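Secreted effector protein SifA (Salmonella typhimurium, PDB 3CXB) interacts with the host protein PLEKHM2 (SKIP) and is required for endosomal tubulation and the formation of Salmonella-induced filaments in epithelial cells. Local coordinates at residues 29-34 / 48-53; 215-220 / 316-321. All coordinates share one frame; numbering follows the deposited sequence.

Interaction 1 of 2, residues 29-34 / 48-53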
ATOM      1  N   VAL A  29      15.613  19.093 -17.690  1.00 50.06           N
ATOM      2  CA  VAL A  29      15.060  18.719 -18.974  1.00 48.02           C
ATOM      3  C   VAL A  29      13.708  18.036 -18.751  1.00 47.29           C
ATOM      4  O   VAL A  29      12.785  18.201 -19.541  1.00 47.92           O
ATOM      5  CB  VAL A  29      16.035  17.780 -19.754  1.00 50.46           C
ATOM      6  CG1 VAL A  29      16.433  16.630 -18.893  1.00 54.47           C
ATOM      7  CG2 VAL A  29      15.383  17.254 -21.019  1.00 49.79           C
ATOM      8  N   LEU A  30      13.578  17.289 -17.662  1.00 45.73           N
ATOM      9  CA  LEU A  30      12.321  16.598 -17.404  1.00 42.70           C
ATOM     10  C   LEU A  30      11.280  17.584 -16.941  1.00 43.83           C
ATOM     11  O   LEU A  30      10.124  17.520 -17.346  1.00 40.82           O
ATOM     12  CB  LEU A  30      12.489  15.523 -16.330  1.00 39.42           C
ATOM     13  CG  LEU A  30      11.142  14.965 -15.862  1.00 35.54           C
ATOM     14  CD1 LEU A  30      10.401  14.367 -17.042  1.00 37.64           C
ATOM     15  CD2 LEU A  30      11.346  13.925 -14.817  1.00 31.63           C
ATOM     16  N   TRP A  31      11.708  18.505 -16.088  1.00 44.84           N
ATOM     17  CA  TRP A  31      10.798  19.491 -15.547  1.00 48.00           C
ATOM     18  C   TRP A  31      10.285  20.434 -16.614  1.00 49.85           C
ATOM     19  O   TRP A  31       9.117  20.824 -16.595  1.00 50.36           O
ATOM     20  CB  TRP A  31      11.469  20.284 -14.434  1.00 48.56           C
ATOM     21  CG  TRP A  31      10.529  21.238 -13.778  1.00 49.54           C
ATOM     22  CD1 TRP A  31      10.605  22.600 -13.789  1.00 49.71           C
ATOM     23  CD2 TRP A  31       9.338  20.905 -13.058  1.00 50.15           C
ATOM     24  NE1 TRP A  31       9.534  23.139 -13.127  1.00 51.07           N
ATOM     25  CE2 TRP A  31       8.740  22.121 -12.664  1.00 51.75           C
ATOM     26  CE3 TRP A  31       8.713  19.698 -12.711  1.00 48.56           C
ATOM     27  CZ2 TRP A  31       7.547  22.165 -11.941  1.00 49.63           C
ATOM     28  CZ3 TRP A  31       7.528  19.743 -11.996  1.00 47.66           C
ATOM     29  CH2 TRP A  31       6.959  20.970 -11.618  1.00 48.84           C
ATOM     30  N   GLU A  32      11.156  20.799 -17.550  1.00 51.22           N
ATOM     31  CA  GLU A  32      10.763  21.697 -18.618  1.00 51.23           C
ATOM     32  C   GLU A  32       9.747  21.035 -19.526  1.00 50.17           C
ATOM     33  O   GLU A  32       9.085  21.701 -20.311  1.00 51.29           O
ATOM     34  CB  GLU A  32      11.974  22.116 -19.444  1.00 52.16           C
ATOM     35  CG  GLU A  32      11.883  23.541 -19.951  1.00 55.91           C
ATOM     36  CD  GLU A  32      11.602  24.522 -18.827  1.00 58.93           C
ATOM     37  OE1 GLU A  32      12.314  24.459 -17.796  1.00 60.23           O
ATOM     38  OE2 GLU A  32      10.675  25.351 -18.975  1.00 61.56           O
ATOM     39  N   LYS A  33       9.606  19.722 -19.423  1.00 50.58           N
ATOM     40  CA  LYS A  33       8.653  19.031 -20.269  1.00 52.61           C
ATOM     41  C   LYS A  33       7.393  18.599 -19.529  1.00 54.12           C
ATOM     42  O   LYS A  33       6.354  18.372 -20.149  1.00 53.70           O
ATOM     43  CB  LYS A  33       9.318  17.808 -20.907  1.00 56.33           C
ATOM     44  CG  LYS A  33      10.472  18.167 -21.844  1.00 62.20           C
ATOM     45  CD  LYS A  33      11.034  16.962 -22.585  1.00 64.25           C
ATOM     46  CE  LYS A  33      12.117  17.409 -23.564  1.00 68.09           C
ATOM     47  NZ  LYS A  33      12.669  16.292 -24.383  1.00 71.24           N
ATOM     48  N   ILE A  34       7.491  18.488 -18.206  1.00 53.61           N
ATOM     49  CA  ILE A  34       6.372  18.041 -17.373  1.00 51.63           C
ATOM     50  C   ILE A  34       5.746  19.239 -16.641  1.00 53.25           C
ATOM     51  O   ILE A  34       4.587  19.207 -16.225  1.00 49.85           O
ATOM     52  CB  ILE A  34       6.874  16.939 -16.354  1.00 53.39           C
ATOM     53  CG1 ILE A  34       5.729  16.013 -15.943  1.00 52.61           C
ATOM     54  CG2 ILE A  34       7.458  17.574 -15.117  1.00 49.15           C
ATOM     55  CD1 ILE A  34       5.190  15.176 -17.085  1.00 55.38           C
ATOM     56  N   ARG A  48       8.764  18.772  -5.540  1.00 56.11           N
ATOM     57  CA  ARG A  48       9.342  18.131  -4.376  1.00 59.61           C
ATOM     58  C   ARG A  48       9.159  16.625  -4.507  1.00 53.78           C
ATOM     59  O   ARG A  48       9.979  15.854  -4.019  1.00 55.04           O
ATOM     60  CB  ARG A  48       8.698  18.655  -3.093  1.00 71.57           C
ATOM     61  CG  ARG A  48       9.710  18.880  -1.969  1.00 89.21           C
ATOM     62  CD  ARG A  48      10.864  19.760  -2.442  1.00105.60           C
ATOM     63  NE  ARG A  48      11.841  20.018  -1.387  1.00122.09           N
ATOM     64  CZ  ARG A  48      12.966  20.711  -1.559  1.00130.82           C
ATOM     65  NH1 ARG A  48      13.262  21.217  -2.749  1.00135.88           N
ATOM     66  NH2 ARG A  48      13.794  20.903  -0.538  1.00136.31           N
ATOM     67  N   CYS A  49       8.085  16.206  -5.168  1.00 48.41           N
ATOM     68  CA  CYS A  49       7.847  14.787  -5.400  1.00 43.76           C
ATOM     69  C   CYS A  49       9.029  14.212  -6.174  1.00 42.18           C
ATOM     70  O   CYS A  49       9.711  13.291  -5.723  1.00 42.13           O
ATOM     71  CB  CYS A  49       6.595  14.582  -6.240  1.00 44.07           C
ATOM     72  SG  CYS A  49       5.055  14.577  -5.336  1.00 41.50           S
ATOM     73  N   LEU A  50       9.253  14.765  -7.358  1.00 39.99           N
ATOM     74  CA  LEU A  50      10.341  14.331  -8.211  1.00 37.18           C
ATOM     75  C   LEU A  50      11.629  14.299  -7.414  1.00 37.30           C
ATOM     76  O   LEU A  50      12.386  13.324  -7.468  1.00 37.83           O
ATOM     77  CB  LEU A  50      10.491  15.285  -9.391  1.00 35.86           C
ATOM     78  CG  LEU A  50       9.375  15.247 -10.434  1.00 35.52           C
ATOM     79  CD1 LEU A  50       9.472  16.456 -11.360  1.00 37.58           C
ATOM     80  CD2 LEU A  50       9.484  13.955 -11.231  1.00 33.00           C
ATOM     81  N   HIS A  51      11.880  15.365  -6.662  1.00 35.83           N
ATOM     82  CA  HIS A  51      13.104  15.417  -5.888  1.00 36.48           C
ATOM     83  C   HIS A  51      13.217  14.225  -4.970  1.00 35.86           C
ATOM     84  O   HIS A  51      14.250  13.546  -4.956  1.00 36.29           O
ATOM     85  CB  HIS A  51      13.201  16.687  -5.063  1.00 35.77           C
ATOM     86  CG  HIS A  51      14.386  16.707  -4.158  1.00 37.11           C
ATOM     87  ND1 HIS A  51      14.366  16.156  -2.895  1.00 38.84           N
ATOM     88  CD2 HIS A  51      15.641  17.186  -4.341  1.00 39.99           C
ATOM     89  CE1 HIS A  51      15.555  16.301  -2.335  1.00 38.57           C
ATOM     90  NE2 HIS A  51      16.347  16.922  -3.190  1.00 37.90           N
ATOM     91  N   GLU A  52      12.165  13.958  -4.201  1.00 35.34           N
ATOM     92  CA  GLU A  52      12.206  12.813  -3.296  1.00 36.31           C
ATOM     93  C   GLU A  52      12.420  11.515  -4.078  1.00 35.64           C
ATOM     94  O   GLU A  52      13.112  10.593  -3.633  1.00 32.49           O
ATOM     95  CB  GLU A  52      10.899  12.691  -2.510  1.00 32.62           C
ATOM     96  CG  GLU A  52      10.821  11.404  -1.676  1.00 30.92           C
ATOM     97  CD  GLU A  52       9.478  11.213  -1.008  1.00 31.16           C
ATOM     98  OE1 GLU A  52       9.246  10.162  -0.382  1.00 31.50           O
ATOM     99  OE2 GLU A  52       8.639  12.122  -1.104  1.00 32.82           O
ATOM    100  N   MET A  53      11.834  11.468  -5.263  1.00 37.30           N
ATOM    101  CA  MET A  53      11.883  10.273  -6.078  1.00 38.65           C
ATOM    102  C   MET A  53      13.175   9.945  -6.751  1.00 37.62           C
ATOM    103  O   MET A  53      13.567   8.785  -6.799  1.00 38.16           O
ATOM    104  CB  MET A  53      10.797  10.318  -7.148  1.00 38.10           C
ATOM    105  CG  MET A  53      10.830   9.125  -8.086  1.00 37.61           C
ATOM    106  SD  MET A  53       9.599   9.285  -9.371  1.00 40.24           S
ATOM    107  CE  MET A  53      10.540   8.930 -10.801  1.00 42.18           C
TER
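Leu50 is the bump of this contact, and its isobutyl fork enters a shallow hollow lined by Leu30, Trp31 and Ile34 on the facing helix. One prong, Leu50 CD1, comes to 3.6 Å from Trp31 CE3, oblique to the indole; beside the indole, Ile34 CG2 closes the hollow more loosely, 4.4 Å from the same CD1. The other prong, Leu50 CD2, meets Leu30 CD2 at 4.0 Å, methyl against methyl. Trp31 reaches the contact with its ring end: CG is anti to the backbone N (chi1 -175°), and the six-membered ring, through CE3 and CZ3, walls one side of the hollow, with Lys23 in cation-pi contact. A branched leucine suits the centre because each methyl serves a different neighbour; with the helix axes 12.1 Å apart, long side chains are needed from both sides, Leu50 from one, Leu30 and the indole from the other. Leu30 also touches Val123, and Met53 touches Leu110 and Cys121, so both helices rest on strands 108-114 and 118-123 of the five-stranded antiparallel sheet. The segments, running at 147° to one another, belong to an antiparallel helix-loop-helix hairpin, made by helices 25-34 and 42-54 and packed against that sheet.

Interaction 2 of 2, residues 215-220 / 316-321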
ATOM      1  N   GLU A 215      -2.101  -3.519  22.371  1.00 52.54           N
ATOM      2  CA  GLU A 215      -1.969  -4.805  23.040  1.00 55.27           C
ATOM      3  C   GLU A 215      -0.594  -5.438  22.803  1.00 55.63           C
ATOM      4  O   GLU A 215      -0.059  -6.124  23.672  1.00 55.77           O
ATOM      5  CB  GLU A 215      -3.067  -5.748  22.553  1.00 57.27           C
ATOM      6  CG  GLU A 215      -4.475  -5.216  22.752  1.00 63.42           C
ATOM      7  CD  GLU A 215      -5.527  -6.120  22.138  1.00 68.20           C
ATOM      8  OE1 GLU A 215      -5.423  -6.424  20.922  1.00 71.28           O
ATOM      9  OE2 GLU A 215      -6.459  -6.525  22.870  1.00 69.09           O
ATOM     10  N   LYS A 216      -0.029  -5.196  21.625  1.00 55.96           N
ATOM     11  CA  LYS A 216       1.273  -5.736  21.269  1.00 56.71           C
ATOM     12  C   LYS A 216       2.404  -5.151  22.117  1.00 53.35           C
ATOM     13  O   LYS A 216       3.141  -5.882  22.778  1.00 51.64           O
ATOM     14  CB  LYS A 216       1.550  -5.472  19.784  1.00 61.78           C
ATOM     15  CG  LYS A 216       2.891  -6.004  19.286  1.00 70.28           C
ATOM     16  CD  LYS A 216       3.091  -5.744  17.797  1.00 78.81           C
ATOM     17  CE  LYS A 216       4.423  -6.308  17.296  1.00 84.63           C
ATOM     18  NZ  LYS A 216       4.662  -6.001  15.851  1.00 90.42           N
ATOM     19  N   THR A 217       2.542  -3.831  22.086  1.00 50.78           N
ATOM     20  CA  THR A 217       3.578  -3.151  22.844  1.00 49.30           C
ATOM     21  C   THR A 217       3.430  -3.431  24.344  1.00 53.22           C
ATOM     22  O   THR A 217       4.421  -3.469  25.078  1.00 51.56           O
ATOM     23  CB  THR A 217       3.517  -1.625  22.594  1.00 44.85           C
ATOM     24  OG1 THR A 217       3.645  -1.365  21.196  1.00 41.58           O
ATOM     25  CG2 THR A 217       4.646  -0.905  23.327  1.00 42.23           C
ATOM     26  N   THR A 218       2.191  -3.622  24.796  1.00 58.18           N
ATOM     27  CA  THR A 218       1.919  -3.887  26.209  1.00 62.59           C
ATOM     28  C   THR A 218       2.489  -5.241  26.643  1.00 66.57           C
ATOM     29  O   THR A 218       3.028  -5.381  27.744  1.00 68.71           O
ATOM     30  CB  THR A 218       0.388  -3.814  26.487  1.00 65.34           C
ATOM     31  OG1 THR A 218      -0.057  -2.473  26.258  1.00 63.99           O
ATOM     32  CG2 THR A 218       0.057  -4.162  27.931  1.00 63.18           C
ATOM     33  N   ARG A 219       2.374  -6.226  25.764  1.00 72.66           N
ATOM     34  CA  ARG A 219       2.896  -7.556  26.027  1.00 78.77           C
ATOM     35  C   ARG A 219       4.423  -7.536  26.182  1.00 78.75           C
ATOM     36  O   ARG A 219       4.953  -7.895  27.236  1.00 81.26           O
ATOM     37  CB  ARG A 219       2.497  -8.503  24.889  1.00 91.59           C
ATOM     38  CG  ARG A 219       1.039  -8.944  24.942  1.00103.57           C
ATOM     39  CD  ARG A 219       0.788  -9.792  26.187  1.00118.48           C
ATOM     40  NE  ARG A 219      -0.621 -10.118  26.401  1.00132.97           N
ATOM     41  CZ  ARG A 219      -1.560  -9.230  26.706  1.00140.54           C
ATOM     42  NH1 ARG A 219      -2.813  -9.627  26.884  1.00144.85           N
ATOM     43  NH2 ARG A 219      -1.250  -7.945  26.832  1.00144.87           N
ATOM     44  N   ILE A 220       5.127  -7.097  25.137  1.00 75.10           N
ATOM     45  CA  ILE A 220       6.586  -7.055  25.171  1.00 72.74           C
ATOM     46  C   ILE A 220       7.096  -6.199  26.316  1.00 73.09           C
ATOM     47  O   ILE A 220       8.143  -6.485  26.901  1.00 70.22           O
ATOM     48  CB  ILE A 220       7.193  -6.525  23.843  1.00 72.77           C
ATOM     49  CG1 ILE A 220       6.978  -5.022  23.718  1.00 73.04           C
ATOM     50  CG2 ILE A 220       6.569  -7.251  22.664  1.00 72.24           C
ATOM     51  CD1 ILE A 220       7.614  -4.433  22.485  1.00 72.87           C
ATOM     52  N   GLU A 316       3.780   4.093  19.452  1.00 44.88           N
ATOM     53  CA  GLU A 316       4.611   5.177  19.947  1.00 47.42           C
ATOM     54  C   GLU A 316       3.830   6.067  20.873  1.00 45.45           C
ATOM     55  O   GLU A 316       4.406   6.730  21.730  1.00 44.65           O
ATOM     56  CB  GLU A 316       5.183   5.987  18.781  1.00 51.19           C
ATOM     57  CG  GLU A 316       6.204   5.250  17.924  1.00 55.39           C
ATOM     58  CD  GLU A 316       6.644   6.088  16.746  1.00 62.18           C
ATOM     59  OE1 GLU A 316       7.039   7.252  16.970  1.00 66.70           O
ATOM     60  OE2 GLU A 316       6.596   5.596  15.599  1.00 65.32           O
ATOM     61  N   GLN A 317       2.517   6.092  20.694  1.00 45.11           N
ATOM     62  CA  GLN A 317       1.668   6.897  21.559  1.00 46.75           C
ATOM     63  C   GLN A 317       1.671   6.254  22.940  1.00 44.16           C
ATOM     64  O   GLN A 317       1.907   6.906  23.956  1.00 42.66           O
ATOM     65  CB  GLN A 317       0.232   6.963  21.019  1.00 49.98           C
ATOM     66  CG  GLN A 317      -0.042   8.184  20.153  1.00 57.74           C
ATOM     67  CD  GLN A 317       0.038   9.479  20.941  1.00 61.95           C
ATOM     68  OE1 GLN A 317       0.273  10.556  20.383  1.00 64.52           O
ATOM     69  NE2 GLN A 317      -0.165   9.382  22.251  1.00 63.10           N
ATOM     70  N   LEU A 318       1.406   4.957  22.958  1.00 43.76           N
ATOM     71  CA  LEU A 318       1.381   4.213  24.197  1.00 43.88           C
ATOM     72  C   LEU A 318       2.672   4.448  24.981  1.00 44.15           C
ATOM     73  O   LEU A 318       2.645   4.777  26.152  1.00 46.53           O
ATOM     74  CB  LEU A 318       1.222   2.725  23.910  1.00 40.17           C
ATOM     75  CG  LEU A 318       0.997   1.904  25.171  1.00 40.09           C
ATOM     76  CD1 LEU A 318      -0.410   2.215  25.698  1.00 38.65           C
ATOM     77  CD2 LEU A 318       1.126   0.419  24.869  1.00 38.64           C
ATOM     78  N   THR A 319       3.809   4.307  24.328  1.00 45.80           N
ATOM     79  CA  THR A 319       5.064   4.487  25.029  1.00 49.16           C
ATOM     80  C   THR A 319       5.296   5.921  25.458  1.00 52.17           C
ATOM     81  O   THR A 319       5.775   6.178  26.563  1.00 51.99           O
ATOM     82  CB  THR A 319       6.242   4.020  24.171  1.00 48.50           C
ATOM     83  OG1 THR A 319       6.295   4.800  22.968  1.00 49.86           O
ATOM     84  CG2 THR A 319       6.082   2.533  23.829  1.00 48.59           C
ATOM     85  N   THR A 320       4.959   6.857  24.583  1.00 55.57           N
ATOM     86  CA  THR A 320       5.148   8.269  24.884  1.00 56.89           C
ATOM     87  C   THR A 320       4.241   8.702  26.053  1.00 56.10           C
ATOM     88  O   THR A 320       4.656   9.443  26.953  1.00 55.66           O
ATOM     89  CB  THR A 320       4.888   9.129  23.612  1.00 58.89           C
ATOM     90  OG1 THR A 320       5.276  10.484  23.859  1.00 62.61           O
ATOM     91  CG2 THR A 320       3.426   9.096  23.225  1.00 62.05           C
ATOM     92  N   LEU A 321       3.006   8.229  26.058  1.00 55.44           N
ATOM     93  CA  LEU A 321       2.124   8.586  27.148  1.00 56.31           C
ATOM     94  C   LEU A 321       2.674   7.991  28.438  1.00 58.65           C
ATOM     95  O   LEU A 321       2.831   8.699  29.436  1.00 60.35           O
ATOM     96  CB  LEU A 321       0.705   8.071  26.896  1.00 54.95           C
ATOM     97  CG  LEU A 321      -0.146   8.863  25.902  1.00 55.11           C
ATOM     98  CD1 LEU A 321      -1.510   8.185  25.728  1.00 51.28           C
ATOM     99  CD2 LEU A 321      -0.307  10.300  26.409  1.00 53.18           C
TER
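From helix 307-324 the side chain of Leu318 reaches across to Thr217 and Thr218. Its CB points toward helix 197-220, and with CG anti to the backbone N (chi1 -172°) the chain extends outward; CD2 prolongs it, roughly anti to CA, while CD1 turns off to the side. CB and CG thus act as a stalk, and the touching is left to the tip. There CD2 meets the CB of Thr217 at 3.9 Å and lies 3.4 Å from Thr218 OG1. CD1 makes no comparably close approach to 215-220; Leu318 as a whole also touches Ile226 in a loop. Leu318 and Thr217 lie alongside, pointing opposite ways, while Thr218 stands nearly perpendicular to the leucine. A second, smaller touch joins Thr217 CG2 to Thr319 CG2 at 3.8 Å.

Threonine suits Thr217 and Thr319 because it can offer a methyl to the neighbour and spend its hydroxyl on its own helix. Thr217 OG1 is hydrogen-bonded to the carbonyl of Gly213. Thr218 instead presents its hydroxyl oxygen, already hydrogen-bonded to Ile214 O, to the leucine methyl. Thr319 OG1 donates to Glu316 O at 3.0 Å, approaching from above the carbonyl plane at a C=O...donor angle of 104°; Thr320 N reaches Glu316 O from the same face, giving that oxygen two donors.

The segment axes pass 9.8 Å apart at 52°, bringing the last turns of helix 197-220 against helix 307-324. Helix 228-241 borders both, touching Thr218 through Gln231 and Gln317 through Thr238 and Met241. No strand lies between the two segments in the chain, and the three helices belong to the helical C-terminal part of SifA, whose fold resembles that of the bacterial exchange factor SopE.

Interactions 1 and 2 share no helix and do not touch: their centres are 40 Å apart and their nearest atoms about 17 Å. The first joins helices close in sequence, only 13 residues separating 29-34 from 48-53, whereas 95 residues, including several helices, separate 215-220 from 316-321. Each has a leucine at its centre: Leu50 uses both methyls, Leu318 mainly one, with a threonine methyl pair beside it. Interaction 1 is mostly buried, with aliphatic and aromatic carbon from 29-34 around a leucine from 48-53 and a sheet behind it. Interaction 2 is partly buried; threonines provide much of its surface, their hydroxyls paired with carbonyls of their own helices, and its setting is helical.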